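Local coordinates for protein subdomain of Desmoplakin Carboxy-Terminal domain (DPCT) (Homo sapiens, PDB 1LM5) that probably helps anchor intermediate filaments to desmosomes, as an intermediate filament-binding fragment of the carboxy-terminal plakin-repeat region of desmoplakin, at residues B[114-117]-B[118-121]. Sequence-based numbering, arbitrary orientation.
Sequences AGQR and FLEF
Phe118 and Phe121 each reach back along the helix and lay a ring face over a carbonyl oxygen of the preceding turn. Ala114 O sits over one face of the Phe118 ring, 3.0 Å from CG and displaced toward the rim, while Ala114 CB meets the ring at CE1 (4.0 Å). Arg117 O lies in the same way over a face of the Phe121 ring. With CG beside its own backbone N (chi1 -70°), this ring is brought back to the Arg117 side chain, and its CE1 comes 3.8 Å from Arg117 CB. The guanidinium of Arg117 stands almost perpendicular to the Phe118 ring (87°), with NH2 4.1 Å from CE2, and its NE forms a salt bridge with Glu44 on helix 36-47.

Arg117 O also accepts a hydrogen bond from Phe121 N (2.8 Å) and another from a water that also donates one to Glu120 OE1, bridging backbone and carboxylate. One turn apart, Gln116 and Glu120 set amide and carboxylate planes at right angles, while Gln116 NE2 turns to Leu119 CD1 (3.5 Å).

Phe118 packs against helix 74-88, Leu119 against 101-106 and Phe121 against 36-47, where Ala45 touches it. Four successive i to i+4 backbone bonds hold together the turns of the regular alpha-helix 112-124, which these three side chains join to neighbouring helices of this plakin-repeat fragment.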
# COMPACT_ATOMS: atom_id res chain seq x y z
N ALA B 114 22.39 -5.14 -3.68
CA ALA B 114 21.12 -5.68 -3.21
C ALA B 114 20.17 -4.53 -2.86
O ALA B 114 19.02 -4.52 -3.29
CB ALA B 114 21.34 -6.55 -1.99
N GLY B 115 20.68 -3.58 -2.09
CA GLY B 115 19.88 -2.44 -1.69
C GLY B 115 19.33 -1.71 -2.89
O GLY B 115 18.15 -1.36 -2.93
N GLN B 116 20.19 -1.48 -3.88
CA GLN B 116 19.78 -0.78 -5.09
C GLN B 116 18.71 -1.53 -5.86
O GLN B 116 17.79 -0.93 -6.39
CB GLN B 116 20.98 -0.54 -6.00
CG GLN B 116 21.61 0.81 -5.78
CD GLN B 116 20.61 1.94 -5.94
OE1 GLN B 116 20.09 2.18 -7.04
NE2 GLN B 116 20.35 2.64 -4.86
N ARG B 117 18.86 -2.85 -5.93
CA ARG B 117 17.88 -3.67 -6.63
C ARG B 117 16.54 -3.46 -5.95
O ARG B 117 15.52 -3.21 -6.60
CB ARG B 117 18.21 -5.16 -6.51
CG ARG B 117 19.33 -5.66 -7.36
CD ARG B 117 19.13 -7.15 -7.63
NE ARG B 117 19.12 -7.96 -6.42
CZ ARG B 117 20.20 -8.29 -5.72
NH1 ARG B 117 21.40 -7.87 -6.12
NH2 ARG B 117 20.10 -9.04 -4.63
N PHE B 118 16.54 -3.57 -4.63
CA PHE B 118 15.33 -3.46 -3.85
C PHE B 118 14.66 -2.10 -4.02
O PHE B 118 13.45 -2.02 -4.24
CB PHE B 118 15.64 -3.75 -2.38
CG PHE B 118 16.30 -5.09 -2.15
CD1 PHE B 118 16.98 -5.34 -0.97
CD2 PHE B 118 16.21 -6.11 -3.10
CE1 PHE B 118 17.57 -6.58 -0.73
CE2 PHE B 118 16.79 -7.35 -2.87
CZ PHE B 118 17.48 -7.58 -1.67
N LEU B 119 15.44 -1.04 -3.91
CA LEU B 119 14.89 0.29 -4.08
C LEU B 119 14.25 0.44 -5.45
O LEU B 119 13.17 1.02 -5.60
CB LEU B 119 15.99 1.34 -3.91
CG LEU B 119 16.61 1.37 -2.52
CD1 LEU B 119 17.80 2.34 -2.52
CD2 LEU B 119 15.56 1.80 -1.53
N GLU B 120 14.91 -0.09 -6.47
CA GLU B 120 14.39 -0.00 -7.82
C GLU B 120 13.12 -0.81 -7.98
O GLU B 120 12.16 -0.35 -8.60
CB GLU B 120 15.44 -0.46 -8.81
CG GLU B 120 16.67 0.44 -8.77
CD GLU B 120 17.81 -0.11 -9.57
OE1 GLU B 120 17.77 -1.31 -9.90
OE2 GLU B 120 18.75 0.66 -9.84
N PHE B 121 13.12 -2.02 -7.43
CA PHE B 121 11.96 -2.87 -7.51
C PHE B 121 10.77 -2.12 -6.91
O PHE B 121 9.69 -2.10 -7.49
CB PHE B 121 12.17 -4.14 -6.69
CG PHE B 121 13.19 -5.08 -7.27
CD1 PHE B 121 13.88 -5.95 -6.44
CD2 PHE B 121 13.42 -5.13 -8.64
CE1 PHE B 121 14.80 -6.87 -6.96
CE2 PHE B 121 14.33 -6.04 -9.19
CZ PHE B 121 15.02 -6.91 -8.34
O HOH W 1 16.39 -3.46 -9.72